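Long-range contacts in glycoside transferase (Listeria monocytogenes, PDB 6R2M), which is an extracellular glycoside hydrolase that probably acts on exopolysaccharide: residues I37-N42 / P296-F301; L55-Y59 / I305-I309. All blocks are in the same frame, centred on the assembly; numbering follows the deposited sequence.

Contact 1: residues I37-N42 / P296-F301; sequences IVDYKN and PETTHF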
# COMPACT_ATOMS: atom_id res chain seq x y z
N ILE A 37 -6.26 3.19 14.68
CA ILE A 37 -4.87 2.76 14.55
C ILE A 37 -3.99 3.97 14.26
O ILE A 37 -4.25 4.72 13.31
CB ILE A 37 -4.74 1.69 13.45
CG1 ILE A 37 -5.79 0.59 13.62
CG2 ILE A 37 -3.31 1.13 13.39
CD1 ILE A 37 -5.76 -0.10 14.96
N VAL A 38 -2.94 4.16 15.07
CA VAL A 38 -2.05 5.31 14.99
C VAL A 38 -0.75 4.93 14.28
O VAL A 38 -0.37 3.75 14.21
CB VAL A 38 -1.78 5.88 16.40
CG1 VAL A 38 -0.80 4.99 17.14
CG2 VAL A 38 -1.29 7.32 16.31
N ASP A 39 -0.05 5.93 13.74
CA ASP A 39 1.17 5.66 12.99
C ASP A 39 2.35 5.32 13.90
O ASP A 39 3.15 4.44 13.56
CB ASP A 39 1.52 6.84 12.05
CG ASP A 39 1.59 8.21 12.75
OD1 ASP A 39 1.10 8.38 13.89
OD2 ASP A 39 2.13 9.14 12.11
N TYR A 40 2.48 6.00 15.04
CA TYR A 40 3.49 5.68 16.04
C TYR A 40 2.86 5.72 17.42
O TYR A 40 2.02 6.58 17.70
CB TYR A 40 4.65 6.68 16.04
CG TYR A 40 5.43 6.84 14.75
CD1 TYR A 40 6.54 6.05 14.47
CD2 TYR A 40 5.07 7.81 13.83
CE1 TYR A 40 7.26 6.23 13.30
CE2 TYR A 40 5.77 8.00 12.67
CZ TYR A 40 6.86 7.20 12.40
OH TYR A 40 7.56 7.41 11.23
N LYS A 41 3.30 4.82 18.30
CA LYS A 41 2.86 4.87 19.69
C LYS A 41 3.44 6.10 20.37
O LYS A 41 4.62 6.43 20.19
CB LYS A 41 3.30 3.60 20.42
CG LYS A 41 2.71 3.43 21.83
CD LYS A 41 3.31 2.20 22.50
CE LYS A 41 2.54 1.78 23.75
NZ LYS A 41 3.16 0.58 24.39
N ASN A 42 2.61 6.77 21.17
CA ASN A 42 3.05 7.94 21.94
C ASN A 42 3.62 9.03 21.04
O ASN A 42 4.59 9.71 21.39
CB ASN A 42 4.06 7.55 23.02
CG ASN A 42 3.49 6.60 24.05
OD1 ASN A 42 2.31 6.68 24.39
ND2 ASN A 42 4.33 5.69 24.56
N PRO A 296 7.34 0.17 19.02
CA PRO A 296 6.21 0.85 18.39
C PRO A 296 6.29 2.36 18.49
O PRO A 296 5.51 3.04 17.81
CB PRO A 296 5.00 0.30 19.16
CG PRO A 296 5.55 0.05 20.53
CD PRO A 296 7.00 -0.39 20.34
N GLU A 297 7.21 2.89 19.30
CA GLU A 297 7.40 4.34 19.32
C GLU A 297 8.19 4.82 18.11
O GLU A 297 7.99 5.96 17.67
CB GLU A 297 8.10 4.77 20.61
CG GLU A 297 7.27 4.56 21.86
CD GLU A 297 7.95 5.09 23.12
OE1 GLU A 297 9.20 5.12 23.16
OE2 GLU A 297 7.22 5.46 24.06
N THR A 298 9.07 3.99 17.56
CA THR A 298 9.89 4.40 16.43
C THR A 298 9.57 3.67 15.14
O THR A 298 10.04 4.10 14.08
CB THR A 298 11.38 4.19 16.73
OG1 THR A 298 11.64 2.81 16.98
CG2 THR A 298 11.80 5.03 17.94
N THR A 299 8.81 2.58 15.20
CA THR A 299 8.40 1.82 14.01
C THR A 299 7.04 2.32 13.55
O THR A 299 6.02 2.06 14.19
CB THR A 299 8.34 0.32 14.31
OG1 THR A 299 9.60 -0.11 14.83
CG2 THR A 299 8.03 -0.48 13.06
N HIS A 300 7.03 3.00 12.41
CA HIS A 300 5.77 3.39 11.80
C HIS A 300 4.92 2.15 11.56
O HIS A 300 5.43 1.10 11.16
CB HIS A 300 6.06 4.09 10.48
CG HIS A 300 4.91 4.86 9.92
ND1 HIS A 300 3.77 4.26 9.45
CD2 HIS A 300 4.76 6.19 9.71
CE1 HIS A 300 2.94 5.19 9.00
NE2 HIS A 300 3.52 6.37 9.14
N PHE A 301 3.62 2.27 11.82
CA PHE A 301 2.72 1.16 11.57
C PHE A 301 2.90 0.60 10.16
O PHE A 301 2.81 -0.62 9.95
CB PHE A 301 1.27 1.59 11.79
CG PHE A 301 0.31 0.46 11.76
CD1 PHE A 301 0.20 -0.40 12.84
CD2 PHE A 301 -0.47 0.23 10.63
CE1 PHE A 301 -0.70 -1.47 12.79
CE2 PHE A 301 -1.36 -0.81 10.57
CZ PHE A 301 -1.48 -1.67 11.66
O HOH W 1 2.47 9.21 9.45
O HOH W 2 6.61 7.88 18.92
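Two backbone hydrogen bonds tie the loops 37-42 and 296-301 together without regular secondary structure: Phe-301 N donates to Asp-39 O (2.8 Å) and Lys-41 N to Pro-296 O (2.9 Å). Between these two bonds the ring of Tyr-40 reaches over the chain of 297-300, and Thr-298 O meets its edge. His-300 turns its own edge toward the Tyr-40 face in an offset edge-to-face pair, with planes 76° apart and CD2 3.4 Å from Tyr-40 OH. The CB of Asp-39 sits over one face of the imidazole. A water that donates to Asp-39 OD2 (2.7 Å) also hydrogen-bonds His-300 NE2, linking acid and imidazole indirectly, while Asp-39 OD1 is held by the backbone N of His-47. At the buried end, Ile-37 CG2 is centred over the Phe-301 ring, 3.6 Å from its centroid; this methyl stands anti to the backbone N, with CG1 beside that N (chi1 -49°). Val-38 O, covered nearby, has no polar partner. Toward the surface, Lys-41 runs extended alongside the Pro-296 ring and ends on Asn-29, and Asn-42 ND2 bonds the anti lone pair of Glu-297 OE2 at 2.9 Å. A second water donates to both Lys-41 O and Glu-297 O. His-300 is the N-cap of helix 301-312, its ND1 receiving Phe-302 N, and the contact thus joins a helix N-terminus to the loop that leads into helix 50-62.

Contact 2: residues L55-Y59 / I305-I309; sequences LYMEY and INKEI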
# COMPACT_ATOMS: atom_id res chain seq x y z
N LEU A 55 -4.40 -1.41 5.75
CA LEU A 55 -3.38 -2.46 5.86
C LEU A 55 -3.76 -3.47 6.93
O LEU A 55 -3.57 -4.68 6.76
CB LEU A 55 -2.01 -1.84 6.15
CG LEU A 55 -1.33 -1.20 4.95
CD1 LEU A 55 -0.28 -0.23 5.45
CD2 LEU A 55 -0.72 -2.26 4.04
N TYR A 56 -4.30 -2.99 8.05
CA TYR A 56 -4.76 -3.90 9.08
C TYR A 56 -5.89 -4.77 8.57
O TYR A 56 -5.91 -5.98 8.81
CB TYR A 56 -5.17 -3.10 10.31
CG TYR A 56 -5.35 -3.90 11.58
CD1 TYR A 56 -4.58 -5.04 11.84
CD2 TYR A 56 -6.28 -3.51 12.51
CE1 TYR A 56 -4.76 -5.75 13.02
CE2 TYR A 56 -6.48 -4.23 13.68
CZ TYR A 56 -5.71 -5.33 13.93
OH TYR A 56 -5.92 -6.03 15.11
N MET A 57 -6.84 -4.18 7.82
CA MET A 57 -7.90 -4.98 7.20
C MET A 57 -7.33 -6.04 6.28
O MET A 57 -7.80 -7.19 6.29
CB MET A 57 -8.85 -4.07 6.43
CG MET A 57 -9.74 -3.26 7.35
SD MET A 57 -10.68 -1.94 6.53
CE MET A 57 -11.66 -2.90 5.37
N GLU A 58 -6.33 -5.68 5.47
CA GLU A 58 -5.69 -6.64 4.58
C GLU A 58 -5.10 -7.80 5.38
O GLU A 58 -5.30 -8.97 5.04
CB GLU A 58 -4.62 -5.91 3.76
CG GLU A 58 -3.90 -6.77 2.77
CD GLU A 58 -2.95 -5.95 1.90
OE1 GLU A 58 -3.17 -4.73 1.74
OE2 GLU A 58 -1.98 -6.54 1.36
N TYR A 59 -4.37 -7.48 6.45
CA TYR A 59 -3.80 -8.51 7.31
C TYR A 59 -4.88 -9.42 7.89
O TYR A 59 -4.72 -10.64 7.92
CB TYR A 59 -2.97 -7.87 8.43
CG TYR A 59 -2.35 -8.91 9.34
CD1 TYR A 59 -1.15 -9.52 9.00
CD2 TYR A 59 -3.01 -9.32 10.49
CE1 TYR A 59 -0.58 -10.49 9.80
CE2 TYR A 59 -2.45 -10.30 11.32
CZ TYR A 59 -1.24 -10.88 10.96
OH TYR A 59 -0.69 -11.88 11.76
N ILE A 305 3.33 -3.34 9.85
CA ILE A 305 2.27 -4.20 9.34
C ILE A 305 2.63 -4.77 7.97
O ILE A 305 2.20 -5.88 7.64
CB ILE A 305 0.92 -3.45 9.31
CG1 ILE A 305 -0.24 -4.44 9.17
CG2 ILE A 305 0.88 -2.38 8.20
CD1 ILE A 305 -0.48 -5.28 10.43
N ASN A 306 3.40 -4.05 7.15
CA ASN A 306 3.82 -4.64 5.88
C ASN A 306 4.81 -5.78 6.09
O ASN A 306 4.80 -6.74 5.31
CB ASN A 306 4.40 -3.58 4.96
CG ASN A 306 3.33 -2.87 4.14
OD1 ASN A 306 2.68 -3.48 3.31
ND2 ASN A 306 3.14 -1.58 4.38
N LYS A 307 5.62 -5.71 7.15
CA LYS A 307 6.44 -6.88 7.46
C LYS A 307 5.55 -8.06 7.85
O LYS A 307 5.74 -9.17 7.33
CB LYS A 307 7.45 -6.55 8.56
CG LYS A 307 8.24 -7.76 9.03
CD LYS A 307 9.42 -7.36 9.89
CE LYS A 307 10.18 -8.60 10.33
NZ LYS A 307 11.39 -8.33 11.16
N GLU A 308 4.53 -7.83 8.70
CA GLU A 308 3.68 -8.94 9.11
C GLU A 308 2.91 -9.52 7.92
O GLU A 308 2.80 -10.74 7.79
CB GLU A 308 2.70 -8.51 10.20
CG GLU A 308 3.38 -8.10 11.50
CD GLU A 308 4.28 -9.18 12.07
OE1 GLU A 308 3.95 -10.38 11.93
OE2 GLU A 308 5.30 -8.83 12.69
N ILE A 309 2.37 -8.65 7.05
CA ILE A 309 1.63 -9.16 5.89
C ILE A 309 2.54 -9.97 4.99
O ILE A 309 2.19 -11.07 4.55
CB ILE A 309 1.01 -8.00 5.11
CG1 ILE A 309 -0.08 -7.31 5.93
CG2 ILE A 309 0.43 -8.51 3.75
CD1 ILE A 309 -0.55 -6.02 5.32
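Leu-55 meets Ile-305 where helices 50-62 and 301-312 run side by side in the same direction, the axes of the two short segments 9.9 Å apart and inclined by 19°. Such near-parallel packing of helices far apart in sequence is consistent with neighbouring inner helices of an alpha/alpha barrel, as known from several glycoside hydrolase families. Leu-55 presents CB to Ile-305 CG2 at 3.6 Å, and its methyls lie across the amide of Asn-306, CD2 3.7 Å from OD1; the amide ND2 is bonded to Phe-302 O on its own helix. The carbonyl oxygen of Leu-55, already taken by Tyr-59 N, is also brushed by Ile-309 CD1. The CB of Tyr-56 is directed away from the partner helix; its side chain packs on helices 21-29 and 66-79 and gives Ile-305 CD1 little more than a marginal touch. Two residues on, the extended side chain of Glu-58 lies roughly perpendicular to that of Ile-309, with OE2 3.9 Å from CG2, and also rests against Arg-105 of helix 100-116. Tyr-59 closes the segment. With CG trans to the backbone N (chi1 180°), its ring reaches across to the second helix, where Glu-308 CB lies near CE1 and the hydroxyl hydrogen-bonds Lys-312 NZ. The side chains of Tyr-59 and Ile-309 run antiparallel past one another, and Val-22 of helix 21-29 packs against both Tyr-59 and Glu-308. Ile-309 CG1 comes in at the edge of the phenol ring, close to its plane, and lies 3.9 Å from Tyr-59 CB.

How the contacts relate
Contacts 1 and 2 join the same two parts of the chain at successive levels: the loop 37-42 precedes helix 50-62, and the loop segment 296-301 runs directly into helix 301-312, so the segments alternate along the chain, 37-42, 55-59, 296-301, 305-309. Their centres are about 14 Å apart, with contact 1 about 17 Å from the centre of the chain and contact 2 about 9 Å from it. Tyr-56 bridges them: its CB lies 4.2 Å from Phe-301 CZ, and its CD2 the same distance from Ile-37 CD1. Contact 1 combines hydrogen bonds with the Ile-37/Phe-301 packing, while contact 2 is built mainly of apolar side chains. Val-26 of helix 21-29 touches Ile-37, Phe-301 and Tyr-56, spanning both contacts.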